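Local coordinates for putative exported protein (Bacteroides fragilis NCTC 9343, PDB 3IEE), which is of unknown function but is an all-helical protein, probably exported and possibly anchored as a lipoprotein, at residues 38-43 with 102-107; 83-88 with 152-157; 161-164 with 168-171; 209-214 with 236-241. All coordinates share one frame; numbering follows the deposited sequence.

The four contacts sample an elongated all-helical chain. Contact 1 and contact 2 both use helix 87-119, their centres about 25 Å apart, and the two pairings, 38-43 with 102-107 and 83-88 with 152-157, overlap along the sequence. Contact 2 and contact 3 share helix 123-162 and lie on the same side of the chain's centre, centres about 18 Å apart. Contact 3 is the short turn from helix 123-162 into helix 169-189; its two sides belong to different sequence families, DUF6845 and the DUF3829-like C-terminal domain. Contact 4 follows, pairing helices 197-215 and 224-247; its centre lies about 31 Å from that of contact 1, on the opposite side of the chain's centre.

Contact 1 (38-43 with 102-107); sequences KDMVKE and QARTEF
Met40 meets Arg104 twice, once through its backbone carbonyl and once through its selenium; the residue is selenomethionine in this model. The backbone O of Met40 takes a weak hydrogen bond from NE of Arg104 at 3.0 Å, and the bond is clearly bent, with an N-H...O angle of 123°. Beside it, Met40 SE lies over one face of the guanidinium, off-centre toward its rim and 3.6 Å from Arg104 CZ. The methyl CE continues across the same group and comes within 3.7 Å of Arg104 NH2. The two side chains cross at about a right angle.

Their shapes explain this. Arg104 leaves its helix with CG anti to the backbone N (chi1 -177°) and runs straight out to NE, so the flat head reaches the other segment. The Met40 chain bends at both chi2 and chi3, which folds SE and CE over the guanidinium.

Further out, a water sits at the edge of the guanidinium and in its plane, accepting from Arg104 NH2 at 2.9 Å and donating to Asp39 O at 2.6 Å. NH2 also bonds to the carbonyl of Val70, in a loop that Met40 touches as well. One arginine thus serves three backbone carbonyls, one of them through water. Those of Asp39 and Met40 belong to the last turn of helix 17-40, since Val41 is where the chain leaves helical geometry. An arginine of helix 87-119 thus ties the C-terminal end of helix 17-40 to a nearby loop, a packing contact between helices of an all-helical bundle.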
# COMPACT_ATOMS: atom_id res chain seq x y z
N LYS A 38 -4.17 -2.70 4.57
CA LYS A 38 -5.21 -1.73 4.16
C LYS A 38 -5.89 -1.17 5.39
O LYS A 38 -6.09 0.04 5.49
CB LYS A 38 -6.19 -2.38 3.18
CG LYS A 38 -7.36 -1.51 2.84
CD LYS A 38 -8.30 -2.14 1.86
CE LYS A 38 -9.49 -1.22 1.59
NZ LYS A 38 -10.65 -2.04 1.12
N ASP A 39 -6.22 -2.05 6.34
CA ASP A 39 -6.95 -1.71 7.55
C ASP A 39 -6.10 -0.97 8.58
O ASP A 39 -6.60 -0.05 9.25
CB ASP A 39 -7.45 -3.00 8.21
CG ASP A 39 -8.87 -2.93 8.65
OD1 ASP A 39 -9.63 -2.15 8.06
OD2 ASP A 39 -9.23 -3.69 9.61
N MSE A 40 -4.84 -1.38 8.73
CA MSE A 40 -3.92 -0.90 9.76
C MSE A 40 -3.23 0.41 9.43
O MSE A 40 -2.85 1.12 10.35
CB MSE A 40 -2.85 -1.93 10.11
CG MSE A 40 -3.41 -3.16 10.77
SE MSE A 40 -4.20 -2.73 12.54
CE MSE A 40 -6.09 -2.49 12.08
N VAL A 41 -3.02 0.66 8.14
CA VAL A 41 -2.58 1.97 7.65
C VAL A 41 -3.57 2.48 6.62
O VAL A 41 -3.40 2.25 5.42
CB VAL A 41 -1.15 1.95 7.07
CG1 VAL A 41 -0.67 3.41 6.82
CG2 VAL A 41 -0.21 1.18 7.95
N LYS A 42 -4.63 3.10 7.10
CA LYS A 42 -5.61 3.76 6.23
C LYS A 42 -5.07 5.18 6.00
O LYS A 42 -5.28 6.05 6.82
CB LYS A 42 -7.01 3.82 6.90
CG LYS A 42 -7.74 2.49 7.14
CD LYS A 42 -9.02 2.69 7.99
CE LYS A 42 -9.66 1.36 8.45
NZ LYS A 42 -10.66 1.57 9.56
N GLU A 43 -4.40 5.39 4.86
CA GLU A 43 -3.59 6.61 4.73
C GLU A 43 -4.43 7.89 4.87
O GLU A 43 -3.99 8.86 5.45
CB GLU A 43 -2.86 6.64 3.40
CG GLU A 43 -1.80 5.53 3.18
CD GLU A 43 -2.37 4.12 2.92
OE1 GLU A 43 -3.60 3.91 2.62
OE2 GLU A 43 -1.51 3.22 3.00
N GLN A 102 3.32 -1.65 16.85
CA GLN A 102 3.89 -0.82 17.94
C GLN A 102 3.81 0.67 17.58
O GLN A 102 3.36 1.48 18.39
CB GLN A 102 5.33 -1.21 18.28
CG GLN A 102 5.44 -2.51 19.14
CD GLN A 102 6.87 -2.91 19.56
OE1 GLN A 102 7.80 -2.10 19.50
NE2 GLN A 102 7.03 -4.17 19.99
N ALA A 103 4.21 1.02 16.35
CA ALA A 103 4.15 2.41 15.89
C ALA A 103 2.73 2.93 15.87
O ALA A 103 2.48 4.08 16.26
CB ALA A 103 4.85 2.61 14.55
N ARG A 104 1.79 2.07 15.49
CA ARG A 104 0.39 2.45 15.40
C ARG A 104 -0.21 2.68 16.79
O ARG A 104 -0.92 3.67 16.99
CB ARG A 104 -0.36 1.36 14.63
CG ARG A 104 -1.80 1.65 14.38
CD ARG A 104 -2.39 0.59 13.45
NE ARG A 104 -3.82 0.84 13.22
CZ ARG A 104 -4.77 0.48 14.06
NH1 ARG A 104 -4.46 -0.19 15.15
NH2 ARG A 104 -6.03 0.75 13.78
N THR A 105 0.09 1.78 17.73
CA THR A 105 -0.28 1.92 19.15
C THR A 105 0.16 3.25 19.70
O THR A 105 -0.66 4.00 20.27
CB THR A 105 0.33 0.79 19.99
OG1 THR A 105 -0.17 -0.45 19.49
CG2 THR A 105 -0.08 0.98 21.48
N GLU A 106 1.42 3.58 19.46
CA GLU A 106 2.04 4.82 19.93
C GLU A 106 1.36 6.04 19.29
O GLU A 106 1.04 7.02 19.96
CB GLU A 106 3.51 4.84 19.55
CG GLU A 106 4.38 3.90 20.35
CD GLU A 106 5.82 4.40 20.37
OE1 GLU A 106 6.08 5.38 21.13
OE2 GLU A 106 6.64 3.82 19.63
N PHE A 107 1.16 5.96 17.99
CA PHE A 107 0.57 7.06 17.24
C PHE A 107 -0.77 7.43 17.85
O PHE A 107 -1.07 8.62 18.07
CB PHE A 107 0.35 6.63 15.78
CG PHE A 107 -0.27 7.70 14.90
CD1 PHE A 107 0.53 8.62 14.26
CD2 PHE A 107 -1.64 7.71 14.65
CE1 PHE A 107 -0.01 9.56 13.41
CE2 PHE A 107 -2.20 8.69 13.80
CZ PHE A 107 -1.37 9.61 13.19
O HOH W 1 -6.49 1.78 11.11

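Contact 2 (83-88 with 152-157); sequences NCFNEE and SPFTEQ. With EDO (1,2-ethanediol), chain G.
Phe85 and Phe154 join the approach to one helix of this all-helical bundle to the flank of another: residues 83-86 lead into helix 87-119, and Phe154 projects from helix 123-162 at a kink. Both phenylalanines hold CG anti to their own carbonyl carbon (chi1 -62° for Phe85, -58° for Phe154), yet the rings do not stack. Instead the edge of the Phe85 ring is turned to the other helix, and its CE1 rests 4.2 Å from Phe154 CB, close to the Phe85 ring plane. The buried Phe85 ring has its aromatic partner on helix 17-40, where it packs edge-to-face with Tyr29.

Asn86 takes a different conformation. Its CG lies between the backbone N and the carbonyl carbon, at chi1 61°, which suits its place as N-cap of helix 87-119: OD1 turns back to the first turn and is hydrogen-bonded to Thr89 OG1. With OD1 engaged there, the other end of the amide, ND2, comes obliquely to the outer end of the Phe154 ring, 4.1 Å from Phe154 CZ. Phe154 also touches Thr89, so its ring lies against the start of the helix.

Away from the aromatic pair, Glu87 bends at chi2, and its OE2 forms a salt bridge with Arg90. A 1,2-ethanediol, probably from the crystallisation liquor, makes a weak hydrogen bond from its O2 to Glu87 OE1 at 2.9 Å.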
# COMPACT_ATOMS: atom_id res chain seq x y z
N ASN A 83 5.80 -21.99 7.12
CA ASN A 83 7.06 -22.52 6.63
C ASN A 83 7.18 -22.55 5.10
O ASN A 83 8.19 -23.01 4.52
CB ASN A 83 7.39 -23.89 7.27
CG ASN A 83 6.45 -25.02 6.83
OD1 ASN A 83 5.54 -24.79 5.97
ND2 ASN A 83 6.70 -26.23 7.33
N CYS A 84 6.14 -22.06 4.44
CA CYS A 84 6.17 -21.75 3.02
C CYS A 84 7.13 -20.60 2.73
O CYS A 84 7.54 -20.42 1.58
CB CYS A 84 4.75 -21.43 2.50
SG CYS A 84 3.96 -20.08 3.26
N PHE A 85 7.54 -19.89 3.78
CA PHE A 85 8.58 -18.85 3.69
C PHE A 85 9.82 -19.38 4.42
O PHE A 85 9.67 -20.15 5.42
CB PHE A 85 8.12 -17.57 4.36
CG PHE A 85 6.89 -16.96 3.72
CD1 PHE A 85 6.96 -16.32 2.49
CD2 PHE A 85 5.67 -17.04 4.35
CE1 PHE A 85 5.83 -15.78 1.94
CE2 PHE A 85 4.54 -16.49 3.78
CZ PHE A 85 4.61 -15.88 2.59
N ASN A 86 11.00 -18.96 3.96
CA ASN A 86 12.23 -19.37 4.64
C ASN A 86 12.37 -18.64 5.98
O ASN A 86 11.67 -17.67 6.23
CB ASN A 86 13.44 -19.22 3.72
CG ASN A 86 13.68 -17.81 3.27
OD1 ASN A 86 13.57 -16.87 4.07
ND2 ASN A 86 13.98 -17.65 2.00
N GLU A 87 13.25 -19.12 6.84
CA GLU A 87 13.25 -18.67 8.23
C GLU A 87 13.55 -17.18 8.29
O GLU A 87 12.95 -16.47 9.09
CB GLU A 87 14.25 -19.47 9.08
CG GLU A 87 13.79 -20.92 9.31
CD GLU A 87 12.47 -21.02 10.04
OE1 GLU A 87 12.44 -20.75 11.27
OE2 GLU A 87 11.47 -21.36 9.38
N GLU A 88 14.43 -16.72 7.42
CA GLU A 88 14.80 -15.31 7.41
C GLU A 88 13.60 -14.41 7.06
O GLU A 88 13.39 -13.34 7.64
CB GLU A 88 15.89 -15.07 6.39
CG GLU A 88 16.30 -13.62 6.29
CD GLU A 88 17.54 -13.46 5.47
OE1 GLU A 88 18.60 -13.93 5.94
OE2 GLU A 88 17.44 -12.90 4.35
N SER A 152 6.98 -9.90 -2.42
CA SER A 152 6.97 -9.84 -3.87
C SER A 152 7.66 -10.99 -4.64
O SER A 152 7.08 -11.60 -5.56
CB SER A 152 7.49 -8.45 -4.29
OG SER A 152 7.42 -8.35 -5.69
N PRO A 153 8.93 -11.27 -4.31
CA PRO A 153 9.61 -12.38 -5.00
C PRO A 153 8.95 -13.75 -4.82
O PRO A 153 8.91 -14.58 -5.76
CB PRO A 153 11.04 -12.34 -4.43
CG PRO A 153 11.04 -11.43 -3.31
CD PRO A 153 9.79 -10.59 -3.33
N PHE A 154 8.38 -13.97 -3.63
CA PHE A 154 7.78 -15.26 -3.28
C PHE A 154 6.40 -15.42 -3.89
O PHE A 154 6.06 -16.51 -4.37
CB PHE A 154 7.75 -15.40 -1.76
CG PHE A 154 9.13 -15.28 -1.18
CD1 PHE A 154 10.17 -16.08 -1.70
CD2 PHE A 154 9.44 -14.28 -0.29
CE1 PHE A 154 11.50 -15.95 -1.24
CE2 PHE A 154 10.79 -14.16 0.21
CZ PHE A 154 11.80 -14.98 -0.30
N THR A 155 5.65 -14.33 -3.95
CA THR A 155 4.33 -14.40 -4.62
C THR A 155 4.51 -14.63 -6.13
O THR A 155 3.74 -15.38 -6.77
CB THR A 155 3.47 -13.15 -4.37
OG1 THR A 155 4.18 -11.98 -4.83
CG2 THR A 155 3.11 -12.99 -2.84
N GLU A 156 5.57 -14.06 -6.70
CA GLU A 156 5.84 -14.27 -8.11
C GLU A 156 6.12 -15.78 -8.40
O GLU A 156 5.57 -16.37 -9.30
CB GLU A 156 7.02 -13.44 -8.53
CG GLU A 156 7.33 -13.56 -10.00
CD GLU A 156 8.36 -12.51 -10.37
OE1 GLU A 156 9.54 -12.80 -10.17
OE2 GLU A 156 7.94 -11.38 -10.76
N GLN A 157 6.98 -16.37 -7.59
CA GLN A 157 7.23 -17.81 -7.66
C GLN A 157 5.97 -18.65 -7.47
O GLN A 157 5.77 -19.66 -8.18
CB GLN A 157 8.31 -18.22 -6.64
CG GLN A 157 9.71 -17.70 -7.02
CD GLN A 157 10.07 -17.97 -8.50
OE1 GLN A 157 9.96 -19.11 -8.99
NE2 GLN A 157 10.46 -16.91 -9.23
C1 EDO G . 9.24 -18.11 12.12
O1 EDO G . 8.34 -18.23 13.21
C2 EDO G . 10.59 -18.74 12.38
O2 EDO G . 11.60 -18.00 11.66

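Contact 3 (161-164 with 168-171); sequences VLLV and LKAQ
Lys169 lays its aliphatic chain along Leu163, and it can be traced from root to amine. CB lies 3.7 Å from the backbone O of Leu163 and a little further from Leu163 CB. One carbon on, Lys169 CG makes the tightest side-chain approach of the pair, 3.7 Å from Leu163 CB. It gets there because CG stands anti to the lysine's own backbone N (chi1 169°), sending the chain off its helix and across to the opposing turn. Lys169 CD stays over the same neighbour and comes within 3.6 Å of Leu163 O.

Three successive methylenes therefore pass one carbonyl and one CB, in van der Waals packing. This is the turn of a helical hairpin: helix 123-162 ends, Leu163 is the first residue out of helical geometry, and Leu168 is the N-cap of helix 169-189, with its backbone N bonded to Asn166 OD1 in the turn. The CA atoms of Leu163 and Lys169 are 5.5 Å apart.

Past CD the chain changes direction, bending at chi3 (83°) and again at chi4. The bends turn CE and the amine toward the next carbonyl along, and Lys169 NZ ends 3.8 Å from Val164 O, too long for a hydrogen bond. Leu163, from the other side, points its CB at the lysine while its branch reaches further along the new helix: CD1 comes to 4.2 Å from Lys169 O, and the side chain also touches Ile172 and Met173.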
# COMPACT_ATOMS: atom_id res chain seq x y z
N VAL A 161 3.77 -21.36 -10.15
CA VAL A 161 3.25 -22.71 -9.83
C VAL A 161 1.74 -22.87 -10.12
O VAL A 161 1.29 -23.86 -10.76
CB VAL A 161 3.60 -23.11 -8.33
CG1 VAL A 161 2.87 -24.40 -7.87
CG2 VAL A 161 5.09 -23.26 -8.14
N LEU A 162 0.95 -21.94 -9.61
CA LEU A 162 -0.48 -22.04 -9.72
C LEU A 162 -0.99 -21.83 -11.15
O LEU A 162 -2.09 -22.30 -11.48
CB LEU A 162 -1.14 -21.08 -8.74
CG LEU A 162 -0.87 -21.37 -7.22
CD1 LEU A 162 -1.53 -20.33 -6.33
CD2 LEU A 162 -1.33 -22.76 -6.87
N LEU A 163 -0.20 -21.18 -12.00
CA LEU A 163 -0.64 -20.85 -13.36
C LEU A 163 0.05 -21.68 -14.42
O LEU A 163 -0.02 -21.38 -15.62
CB LEU A 163 -0.37 -19.35 -13.63
CG LEU A 163 -1.19 -18.40 -12.80
CD1 LEU A 163 -0.61 -16.92 -12.95
CD2 LEU A 163 -2.68 -18.49 -13.17
N VAL A 164 0.70 -22.75 -13.97
CA VAL A 164 1.63 -23.51 -14.79
C VAL A 164 0.96 -23.95 -16.11
O VAL A 164 1.55 -23.86 -17.19
CB VAL A 164 2.22 -24.72 -14.03
CG1 VAL A 164 1.12 -25.68 -13.58
CG2 VAL A 164 3.23 -25.43 -14.90
N LEU A 168 -2.65 -18.08 -20.47
CA LEU A 168 -2.52 -16.64 -20.20
C LEU A 168 -1.74 -16.29 -18.93
O LEU A 168 -1.85 -15.17 -18.42
CB LEU A 168 -3.90 -16.01 -20.12
CG LEU A 168 -4.80 -16.20 -21.33
CD1 LEU A 168 -6.13 -15.62 -21.03
CD2 LEU A 168 -4.19 -15.57 -22.59
N LYS A 169 -0.89 -17.21 -18.47
CA LYS A 169 -0.07 -16.98 -17.28
C LYS A 169 0.67 -15.65 -17.34
O LYS A 169 0.61 -14.88 -16.39
CB LYS A 169 0.90 -18.14 -17.11
CG LYS A 169 2.01 -17.95 -16.09
CD LYS A 169 2.81 -19.22 -15.92
CE LYS A 169 3.88 -19.41 -16.95
NZ LYS A 169 3.95 -20.89 -17.29
N ALA A 170 1.40 -15.37 -18.42
CA ALA A 170 2.16 -14.10 -18.49
C ALA A 170 1.28 -12.87 -18.34
O ALA A 170 1.61 -11.90 -17.60
CB ALA A 170 3.00 -13.99 -19.80
N GLN A 171 0.14 -12.88 -19.02
CA GLN A 171 -0.79 -11.76 -18.98
C GLN A 171 -1.37 -11.60 -17.56
O GLN A 171 -1.38 -10.51 -16.97
CB GLN A 171 -1.91 -11.93 -20.04
CG GLN A 171 -1.41 -11.87 -21.50
CD GLN A 171 -0.67 -13.08 -22.00
OE1 GLN A 171 -0.67 -14.13 -21.35
NE2 GLN A 171 -0.06 -12.97 -23.20

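Contact 4 (209-214 with 236-241); sequences KQLDAA and QVETFI
Leu211 stands with CG anti to its backbone N (chi1 178°), and chi2 near 55° carries CD2 out as the atom that meets segment 236-241. Ile241 answers from the other side with CG1 anti to its carbonyl carbon (chi1 -68°) and a nearly straight chi2, which carries CD1 out to the leucine. These two methyls meet at 3.7 Å, between Leu211 CD2 and Ile241 CD1, and the side chains cross at a slant.

The same CD2 has two further neighbours. Val237, one helical turn before Ile241, offers CG1 at 4.2 Å from Leu211 CD2. Glu238, next to Val237, brings its CB to 3.8 Å from Leu211 CD2, its chain lying about square to the leucine. A single methyl thus inserts among residues i, i+1 and i+4 of the facing helix.

Helices 197-215 and 224-247 run antiparallel here, the short segments inclined at 156° with their axes 10.8 Å apart, as in an up-and-down helical pair. Leu207, one turn before Leu211 on its helix, touches Val237 and Ile241, and Leu234 on the other helix touches Leu211, so the apolar seam continues both ways.

Glu238 marks the edge of that seam. It lends its CB to the leucine, while its extended chain carries the carboxylate on to Lys215, where OE1 forms a salt bridge with NZ. Across the two segments there is no hydrogen bond: this crossing is held by apolar packing, and the charge at its margin is paired with a lysine of the partner helix.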
# COMPACT_ATOMS: atom_id res chain seq x y z
N LYS A 209 8.61 0.14 -16.80
CA LYS A 209 9.30 -1.08 -17.20
C LYS A 209 8.35 -2.27 -17.27
O LYS A 209 8.43 -3.07 -18.21
CB LYS A 209 10.44 -1.41 -16.24
CG LYS A 209 11.61 -0.48 -16.36
CD LYS A 209 12.64 -0.73 -15.21
CE LYS A 209 13.21 0.61 -14.58
NZ LYS A 209 13.06 0.74 -13.03
N GLN A 210 7.45 -2.40 -16.28
CA GLN A 210 6.46 -3.48 -16.30
C GLN A 210 5.56 -3.35 -17.54
O GLN A 210 5.21 -4.34 -18.23
CB GLN A 210 5.64 -3.49 -14.99
CG GLN A 210 6.53 -3.87 -13.80
CD GLN A 210 6.01 -3.48 -12.47
OE1 GLN A 210 4.86 -3.06 -12.30
NE2 GLN A 210 6.90 -3.57 -11.48
N LEU A 211 5.12 -2.13 -17.82
CA LEU A 211 4.23 -1.89 -18.96
C LEU A 211 4.95 -2.21 -20.29
O LEU A 211 4.38 -2.87 -21.14
CB LEU A 211 3.68 -0.48 -18.96
CG LEU A 211 2.78 -0.09 -20.11
CD1 LEU A 211 1.63 -1.06 -20.24
CD2 LEU A 211 2.28 1.37 -19.92
N ASP A 212 6.21 -1.79 -20.42
CA ASP A 212 7.08 -2.15 -21.59
C ASP A 212 7.17 -3.68 -21.74
O ASP A 212 7.04 -4.21 -22.80
CB ASP A 212 8.50 -1.56 -21.46
CG ASP A 212 8.58 -0.03 -21.63
OD1 ASP A 212 7.67 0.58 -22.20
OD2 ASP A 212 9.61 0.56 -21.21
N ALA A 213 7.35 -4.40 -20.62
CA ALA A 213 7.40 -5.86 -20.68
C ALA A 213 6.08 -6.45 -21.17
O ALA A 213 6.05 -7.36 -22.03
CB ALA A 213 7.78 -6.45 -19.34
N ALA A 214 4.98 -5.90 -20.65
CA ALA A 214 3.61 -6.33 -21.01
C ALA A 214 3.35 -6.13 -22.47
O ALA A 214 2.77 -7.01 -23.15
CB ALA A 214 2.59 -5.54 -20.22
N GLN A 236 -5.10 1.65 -19.74
CA GLN A 236 -5.41 2.35 -18.49
C GLN A 236 -4.19 2.54 -17.59
O GLN A 236 -4.06 3.56 -16.89
CB GLN A 236 -6.51 1.61 -17.77
CG GLN A 236 -7.76 1.77 -18.56
CD GLN A 236 -8.92 1.06 -17.95
OE1 GLN A 236 -9.22 1.30 -16.78
NE2 GLN A 236 -9.60 0.21 -18.72
N VAL A 237 -3.30 1.57 -17.62
CA VAL A 237 -2.03 1.71 -16.91
C VAL A 237 -1.24 2.89 -17.48
O VAL A 237 -0.70 3.71 -16.75
CB VAL A 237 -1.18 0.43 -16.93
CG1 VAL A 237 0.20 0.72 -16.30
CG2 VAL A 237 -1.94 -0.73 -16.27
N GLU A 238 -1.18 2.98 -18.79
CA GLU A 238 -0.50 4.07 -19.44
C GLU A 238 -1.13 5.43 -19.07
O GLU A 238 -0.41 6.39 -18.76
CB GLU A 238 -0.47 3.81 -20.93
CG GLU A 238 0.33 4.87 -21.68
CD GLU A 238 0.90 4.41 -22.99
OE1 GLU A 238 0.89 3.22 -23.29
OE2 GLU A 238 1.38 5.29 -23.74
N THR A 239 -2.45 5.50 -19.05
CA THR A 239 -3.15 6.71 -18.58
C THR A 239 -2.77 7.07 -17.15
O THR A 239 -2.56 8.24 -16.79
CB THR A 239 -4.67 6.48 -18.69
OG1 THR A 239 -4.96 6.31 -20.08
CG2 THR A 239 -5.51 7.63 -18.10
N PHE A 240 -2.70 6.04 -16.32
CA PHE A 240 -2.33 6.23 -14.91
C PHE A 240 -0.90 6.79 -14.77
O PHE A 240 -0.66 7.75 -14.03
CB PHE A 240 -2.45 4.90 -14.19
CG PHE A 240 -2.06 4.96 -12.75
CD1 PHE A 240 -0.75 4.68 -12.32
CD2 PHE A 240 -3.01 5.21 -11.80
CE1 PHE A 240 -0.41 4.70 -10.94
CE2 PHE A 240 -2.69 5.23 -10.46
CZ PHE A 240 -1.42 4.97 -10.03
N ILE A 241 0.04 6.21 -15.51
CA ILE A 241 1.42 6.69 -15.49
C ILE A 241 1.47 8.17 -15.86
O ILE A 241 2.15 8.97 -15.20
CB ILE A 241 2.30 5.87 -16.44
CG1 ILE A 241 2.50 4.42 -15.94
CG2 ILE A 241 3.69 6.59 -16.72
CD1 ILE A 241 3.07 3.54 -17.03